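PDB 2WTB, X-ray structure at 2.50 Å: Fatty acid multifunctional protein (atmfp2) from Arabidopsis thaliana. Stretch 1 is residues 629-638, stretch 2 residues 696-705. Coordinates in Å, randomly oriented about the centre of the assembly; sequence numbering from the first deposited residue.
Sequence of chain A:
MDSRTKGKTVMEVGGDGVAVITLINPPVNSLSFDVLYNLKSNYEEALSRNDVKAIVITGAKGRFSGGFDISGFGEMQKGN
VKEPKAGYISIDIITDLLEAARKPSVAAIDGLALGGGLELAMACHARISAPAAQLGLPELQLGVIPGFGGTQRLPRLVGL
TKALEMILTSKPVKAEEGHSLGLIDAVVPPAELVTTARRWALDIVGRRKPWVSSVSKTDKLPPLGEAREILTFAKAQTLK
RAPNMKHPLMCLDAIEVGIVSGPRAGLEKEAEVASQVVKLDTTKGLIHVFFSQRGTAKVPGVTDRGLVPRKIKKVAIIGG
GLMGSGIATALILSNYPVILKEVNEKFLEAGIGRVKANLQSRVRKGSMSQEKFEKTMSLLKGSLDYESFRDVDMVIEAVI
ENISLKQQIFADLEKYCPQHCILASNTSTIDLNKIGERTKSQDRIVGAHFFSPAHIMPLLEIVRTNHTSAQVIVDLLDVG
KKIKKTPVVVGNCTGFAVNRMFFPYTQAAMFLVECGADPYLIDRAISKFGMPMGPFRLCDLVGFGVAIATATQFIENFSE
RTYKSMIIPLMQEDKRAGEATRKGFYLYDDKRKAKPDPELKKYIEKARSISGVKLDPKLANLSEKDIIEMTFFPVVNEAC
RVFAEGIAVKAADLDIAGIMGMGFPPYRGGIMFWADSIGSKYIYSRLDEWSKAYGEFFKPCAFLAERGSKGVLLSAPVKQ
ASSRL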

ATOM      1  N   GLU A 629       1.452 -24.202  -5.906  1.00 82.49           N
ATOM      2  CA  GLU A 629       2.105 -24.777  -4.733  1.00 86.13           C
ATOM      3  C   GLU A 629       3.578 -25.113  -4.959  1.00 83.58           C
ATOM      4  O   GLU A 629       4.389 -24.995  -4.043  1.00 81.91           O
ATOM      5  CB  GLU A 629       1.343 -26.005  -4.227  1.00 89.56           C
ATOM      6  CG  GLU A 629       0.063 -25.662  -3.480  1.00 98.38           C
ATOM      7  CD  GLU A 629      -0.419 -26.790  -2.587  1.00102.13           C
ATOM      8  OE1 GLU A 629       0.116 -27.912  -2.701  1.00101.69           O
ATOM      9  OE2 GLU A 629      -1.334 -26.549  -1.770  1.00 98.61           O
ATOM     10  N   MET A 630       3.920 -25.528  -6.174  1.00 78.98           N
ATOM     11  CA  MET A 630       5.300 -25.881  -6.494  1.00 72.96           C
ATOM     12  C   MET A 630       6.129 -24.648  -6.848  1.00 70.16           C
ATOM     13  O   MET A 630       7.359 -24.703  -6.891  1.00 72.22           O
ATOM     14  CB  MET A 630       5.354 -26.896  -7.640  1.00 71.87           C
ATOM     15  CG  MET A 630       4.687 -28.227  -7.329  1.00 80.86           C
ATOM     16  SD  MET A 630       5.084 -29.512  -8.534  1.00 88.63           S
ATOM     17  CE  MET A 630       6.807 -29.808  -8.153  1.00 69.81           C
ATOM     18  N   THR A 631       5.450 -23.536  -7.096  1.00 72.68           N
ATOM     19  CA  THR A 631       6.123 -22.310  -7.495  1.00 77.78           C
ATOM     20  C   THR A 631       6.282 -21.346  -6.320  1.00 77.82           C
ATOM     21  O   THR A 631       7.179 -20.504  -6.315  1.00 79.86           O
ATOM     22  CB  THR A 631       5.364 -21.612  -8.646  1.00 89.71           C
ATOM     23  OG1 THR A 631       5.350 -22.467  -9.794  1.00 94.89           O
ATOM     24  CG2 THR A 631       6.027 -20.298  -9.017  1.00 94.46           C
ATOM     25  N   PHE A 632       5.419 -21.484  -5.318  1.00 79.46           N
ATOM     26  CA  PHE A 632       5.388 -20.534  -4.209  1.00 76.55           C
ATOM     27  C   PHE A 632       5.919 -21.086  -2.890  1.00 79.79           C
ATOM     28  O   PHE A 632       6.466 -20.342  -2.077  1.00 86.43           O
ATOM     29  CB  PHE A 632       3.978 -19.976  -4.022  1.00 65.33           C
ATOM     30  CG  PHE A 632       3.656 -18.850  -4.951  1.00 63.45           C
ATOM     31  CD1 PHE A 632       4.109 -17.571  -4.688  1.00 62.46           C
ATOM     32  CD2 PHE A 632       2.913 -19.069  -6.093  1.00 63.91           C
ATOM     33  CE1 PHE A 632       3.818 -16.532  -5.547  1.00 71.79           C
ATOM     34  CE2 PHE A 632       2.617 -18.030  -6.955  1.00 69.14           C
ATOM     35  CZ  PHE A 632       3.069 -16.763  -6.684  1.00 65.06           C
ATOM     36  N   PHE A 633       5.753 -22.386  -2.674  1.00 76.50           N
ATOM     37  CA  PHE A 633       6.259 -23.013  -1.461  1.00 80.59           C
ATOM     38  C   PHE A 633       7.781 -22.900  -1.349  1.00 83.13           C
ATOM     39  O   PHE A 633       8.307 -22.693  -0.255  1.00 84.81           O
ATOM     40  CB  PHE A 633       5.797 -24.469  -1.365  1.00 90.39           C
ATOM     41  CG  PHE A 633       4.392 -24.624  -0.852  1.00 98.60           C
ATOM     42  CD1 PHE A 633       3.451 -23.629  -1.063  1.00 92.22           C
ATOM     43  CD2 PHE A 633       4.010 -25.767  -0.170  1.00106.68           C
ATOM     44  CE1 PHE A 633       2.159 -23.767  -0.594  1.00 91.57           C
ATOM     45  CE2 PHE A 633       2.717 -25.911   0.299  1.00102.61           C
ATOM     46  CZ  PHE A 633       1.791 -24.911   0.086  1.00 95.79           C
ATOM     47  N   PRO A 634       8.496 -23.036  -2.477  1.00 83.96           N
ATOM     48  CA  PRO A 634       9.940 -22.778  -2.450  1.00 79.01           C
ATOM     49  C   PRO A 634      10.251 -21.326  -2.090  1.00 78.16           C
ATOM     50  O   PRO A 634      11.304 -21.053  -1.513  1.00 78.20           O
ATOM     51  CB  PRO A 634      10.374 -23.079  -3.887  1.00 75.99           C
ATOM     52  CG  PRO A 634       9.366 -24.054  -4.381  1.00 74.49           C
ATOM     53  CD  PRO A 634       8.070 -23.624  -3.760  1.00 80.06           C
ATOM     54  N   VAL A 635       9.348 -20.409  -2.426  1.00 75.16           N
ATOM     55  CA  VAL A 635       9.505 -19.012  -2.029  1.00 73.35           C
ATOM     56  C   VAL A 635       9.288 -18.859  -0.524  1.00 75.54           C
ATOM     57  O   VAL A 635      10.026 -18.136   0.146  1.00 77.96           O
ATOM     58  CB  VAL A 635       8.546 -18.075  -2.791  1.00 62.59           C
ATOM     59  CG1 VAL A 635       8.545 -16.698  -2.162  1.00 53.13           C
ATOM     60  CG2 VAL A 635       8.939 -17.988  -4.256  1.00 65.13           C
ATOM     61  N   VAL A 636       8.274 -19.541   0.003  1.00 74.53           N
ATOM     62  CA  VAL A 636       8.055 -19.578   1.444  1.00 75.14           C
ATOM     63  C   VAL A 636       9.315 -20.103   2.111  1.00 70.16           C
ATOM     64  O   VAL A 636       9.806 -19.536   3.088  1.00 69.75           O
ATOM     65  CB  VAL A 636       6.887 -20.502   1.826  1.00 71.51           C
ATOM     66  CG1 VAL A 636       6.811 -20.663   3.341  1.00 55.91           C
ATOM     67  CG2 VAL A 636       5.576 -19.970   1.275  1.00 65.78           C
ATOM     68  N   ASN A 637       9.835 -21.196   1.564  1.00 58.72           N
ATOM     69  CA  ASN A 637      11.049 -21.817   2.070  1.00 69.68           C
ATOM     70  C   ASN A 637      12.187 -20.805   2.181  1.00 73.42           C
ATOM     71  O   ASN A 637      12.921 -20.784   3.170  1.00 78.50           O
ATOM     72  CB  ASN A 637      11.459 -22.974   1.159  1.00 55.23           C
ATOM     73  CG  ASN A 637      12.440 -23.916   1.817  1.00 66.55           C
ATOM     74  OD1 ASN A 637      12.598 -23.915   3.038  1.00 66.77           O
ATOM     75  ND2 ASN A 637      13.105 -24.733   1.010  1.00 70.09           N
ATOM     76  N   GLU A 638      12.320 -19.963   1.162  1.00 64.67           N
ATOM     77  CA  GLU A 638      13.397 -18.985   1.109  1.00 59.82           C
ATOM     78  C   GLU A 638      13.117 -17.827   2.056  1.00 64.37           C
ATOM     79  O   GLU A 638      14.027 -17.302   2.698  1.00 67.07           O
ATOM     80  CB  GLU A 638      13.584 -18.474  -0.320  1.00 59.80           C
ATOM     81  CG  GLU A 638      14.861 -17.682  -0.532  1.00 66.55           C
ATOM     82  CD  GLU A 638      16.108 -18.505  -0.267  1.00 71.51           C
ATOM     83  OE1 GLU A 638      16.116 -19.707  -0.610  1.00 76.49           O
ATOM     84  OE2 GLU A 638      17.083 -17.949   0.279  1.00 73.28           O
TER
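Stretch 2 696-705: EFFKPCAFLA

Stretch 1 is helical from end to end, part of a longer helix, kinked at Pro 634 and Val 635, whose N atoms make no bond to the preceding turn, while Val 636 N to Phe 632 O (2.9 Å) and Asn 637 N to Phe 633 O (2.8 Å) restore the pattern. Stretch 2 is no regular partner for it. Lys 699, Pro 700 and Cys 701 are extended, with psi values of 130°, 137° and 152°, before a helix starts at Ala 702 with Cys 701 in the N-cap position.

The register gives the direction. The CA atoms of Pro 634 and Phe 698 are 6.2 Å apart, and those of Asn 637 and Pro 700 are also 6.2 Å apart, so both chains advance the same way along this part of the contact. Met 630, Pro 634 and Asn 637, spaced about one helical turn apart, supply most of the surface that stretch 1 contributes.

At the early end, the Phe 698 side chain (chi1 -62°, m) brings its ring to the stretch of helix between Met 630 and Pro 634. Its CE2 lies 4.0 Å from Met 630 O, which sits at the ring edge, near the ring plane; its CZ is 4.2 Å from Met 630 CE. Pro 634 is the bump, and the hollow it fills is the space between the two rings, with Phe 698 CD2 4.0 Å from Pro 634 CG and Phe 697 CE2 4.2 Å from Pro 634 CB. Here the chi1 of Phe 697 is 173° (t), and both rings meet the proline obliquely.

The polar center is Asn 637, which has 106 Å² covered by stretch 2, the largest share of any residue in the contact. Its CA-to-CB bond points sideways, but the amide end reaches nearer and fits against the extended backbone. Asn 637 ND2 donates to Lys 699 O at 2.7 Å (angle 144°), and Asn 637 OD1 accepts from Cys 701 N at 2.9 Å (160°). One amide group thus serves a carbonyl and an NH two residues apart, with Pro 700 CA between them, 3.7 Å from Asn 637 OD1. Cys 701 SG also packs close, 3.4 Å from Asn 637 OD1.

Beyond this point Leu 704, the third residue of the new helix, points toward stretch 1. Its CD1 lies 3.7 Å from Asn 637 OD1 and 4.5 Å from Val 636 CG1, extending the contact past the amide. In all, 366 Å² is buried, both sides summed.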

ATOM      1  N   GLU A 696      17.373 -31.313  -4.058  1.00 97.41           N
ATOM      2  CA  GLU A 696      17.531 -30.462  -2.891  1.00 99.21           C
ATOM      3  C   GLU A 696      16.980 -29.061  -3.076  1.00 99.56           C
ATOM      4  O   GLU A 696      16.887 -28.293  -2.119  1.00100.96           O
ATOM      5  N   PHE A 697      16.621 -28.724  -4.311  1.00 99.85           N
ATOM      6  CA  PHE A 697      16.023 -27.427  -4.611  1.00 88.49           C
ATOM      7  C   PHE A 697      14.761 -27.225  -3.783  1.00 90.30           C
ATOM      8  O   PHE A 697      14.482 -26.122  -3.313  1.00 89.57           O
ATOM      9  CB  PHE A 697      15.700 -27.322  -6.104  1.00 76.84           C
ATOM     10  CG  PHE A 697      14.933 -26.084  -6.477  1.00 74.58           C
ATOM     11  CD1 PHE A 697      15.596 -24.932  -6.866  1.00 79.56           C
ATOM     12  CD2 PHE A 697      13.546 -26.075  -6.451  1.00 74.34           C
ATOM     13  CE1 PHE A 697      14.890 -23.790  -7.214  1.00 83.47           C
ATOM     14  CE2 PHE A 697      12.835 -24.937  -6.800  1.00 72.29           C
ATOM     15  CZ  PHE A 697      13.509 -23.795  -7.182  1.00 76.62           C
ATOM     16  N   PHE A 698      14.005 -28.302  -3.605  1.00 89.28           N
ATOM     17  CA  PHE A 698      12.747 -28.247  -2.871  1.00 80.96           C
ATOM     18  C   PHE A 698      12.922 -28.577  -1.394  1.00 80.16           C
ATOM     19  O   PHE A 698      11.964 -28.518  -0.623  1.00 85.07           O
ATOM     20  CB  PHE A 698      11.729 -29.200  -3.497  1.00 76.50           C
ATOM     21  CG  PHE A 698      11.371 -28.862  -4.915  1.00 78.83           C
ATOM     22  CD1 PHE A 698      11.916 -29.574  -5.971  1.00 81.41           C
ATOM     23  CD2 PHE A 698      10.488 -27.832  -5.194  1.00 80.50           C
ATOM     24  CE1 PHE A 698      11.586 -29.266  -7.279  1.00 74.15           C
ATOM     25  CE2 PHE A 698      10.154 -27.518  -6.499  1.00 79.60           C
ATOM     26  CZ  PHE A 698      10.703 -28.237  -7.543  1.00 71.73           C
ATOM     27  N   LYS A 699      14.143 -28.926  -1.000  1.00 75.79           N
ATOM     28  CA  LYS A 699      14.410 -29.323   0.380  1.00 74.58           C
ATOM     29  C   LYS A 699      14.074 -28.208   1.361  1.00 77.78           C
ATOM     30  O   LYS A 699      14.501 -27.068   1.179  1.00 81.07           O
ATOM     31  CB  LYS A 699      15.868 -29.753   0.556  1.00 72.39           C
ATOM     32  CG  LYS A 699      16.208 -30.193   1.972  1.00 74.70           C
ATOM     33  CD  LYS A 699      17.626 -30.734   2.064  1.00 86.08           C
ATOM     34  N   PRO A 700      13.300 -28.538   2.405  1.00 81.11           N
ATOM     35  CA  PRO A 700      12.928 -27.588   3.460  1.00 82.73           C
ATOM     36  C   PRO A 700      14.148 -27.132   4.247  1.00 87.43           C
ATOM     37  O   PRO A 700      15.002 -27.955   4.580  1.00 91.94           O
ATOM     38  CB  PRO A 700      12.010 -28.413   4.369  1.00 75.39           C
ATOM     39  CG  PRO A 700      11.547 -29.554   3.527  1.00 79.04           C
ATOM     40  CD  PRO A 700      12.683 -29.857   2.609  1.00 78.65           C
ATOM     41  N   CYS A 701      14.231 -25.838   4.541  1.00 75.73           N
ATOM     42  CA  CYS A 701      15.334 -25.319   5.339  1.00 72.00           C
ATOM     43  C   CYS A 701      15.095 -25.614   6.816  1.00 77.55           C
ATOM     44  O   CYS A 701      13.950 -25.720   7.257  1.00 80.39           O
ATOM     45  CB  CYS A 701      15.511 -23.818   5.109  1.00 65.79           C
ATOM     46  SG  CYS A 701      14.220 -22.787   5.834  1.00 77.50           S
ATOM     47  N   ALA A 702      16.182 -25.749   7.571  1.00 77.67           N
ATOM     48  CA  ALA A 702      16.119 -26.118   8.986  1.00 84.94           C
ATOM     49  C   ALA A 702      14.991 -25.424   9.750  1.00 83.44           C
ATOM     50  O   ALA A 702      14.269 -26.060  10.518  1.00 81.44           O
ATOM     51  CB  ALA A 702      17.461 -25.852   9.662  1.00 81.77           C
ATOM     52  N   PHE A 703      14.851 -24.119   9.543  1.00 82.13           N
ATOM     53  CA  PHE A 703      13.824 -23.340  10.226  1.00 90.17           C
ATOM     54  C   PHE A 703      12.414 -23.852   9.920  1.00 87.89           C
ATOM     55  O   PHE A 703      11.612 -24.059  10.831  1.00 88.38           O
ATOM     56  CB  PHE A 703      13.949 -21.858   9.859  1.00 64.44           C
ATOM     57  CG  PHE A 703      12.854 -20.996  10.419  1.00 66.56           C
ATOM     58  CD1 PHE A 703      12.933 -20.504  11.712  1.00 62.85           C
ATOM     59  CD2 PHE A 703      11.750 -20.667   9.648  1.00 62.99           C
ATOM     60  CE1 PHE A 703      11.926 -19.704  12.228  1.00 66.13           C
ATOM     61  CE2 PHE A 703      10.740 -19.868  10.158  1.00 64.67           C
ATOM     62  CZ  PHE A 703      10.828 -19.386  11.450  1.00 64.83           C
ATOM     63  N   LEU A 704      12.120 -24.057   8.640  1.00 78.49           N
ATOM     64  CA  LEU A 704      10.798 -24.516   8.227  1.00 83.88           C
ATOM     65  C   LEU A 704      10.522 -25.928   8.734  1.00 86.65           C
ATOM     66  O   LEU A 704       9.436 -26.218   9.234  1.00 87.14           O
ATOM     67  CB  LEU A 704      10.664 -24.473   6.702  1.00 78.21           C
ATOM     68  CG  LEU A 704       9.250 -24.432   6.113  1.00 80.22           C
ATOM     69  CD1 LEU A 704       9.308 -24.178   4.615  1.00 90.33           C
ATOM     70  CD2 LEU A 704       8.472 -25.706   6.408  1.00 76.16           C
ATOM     71  N   ALA A 705      11.513 -26.801   8.599  1.00 87.97           N
ATOM     72  CA  ALA A 705      11.366 -28.194   9.002  1.00 91.69           C
ATOM     73  C   ALA A 705      11.052 -28.325  10.490  1.00 94.93           C
ATOM     74  O   ALA A 705      10.092 -28.992  10.875  1.00 96.96           O
ATOM     75  CB  ALA A 705      12.619 -28.983   8.649  1.00 86.35           C
TER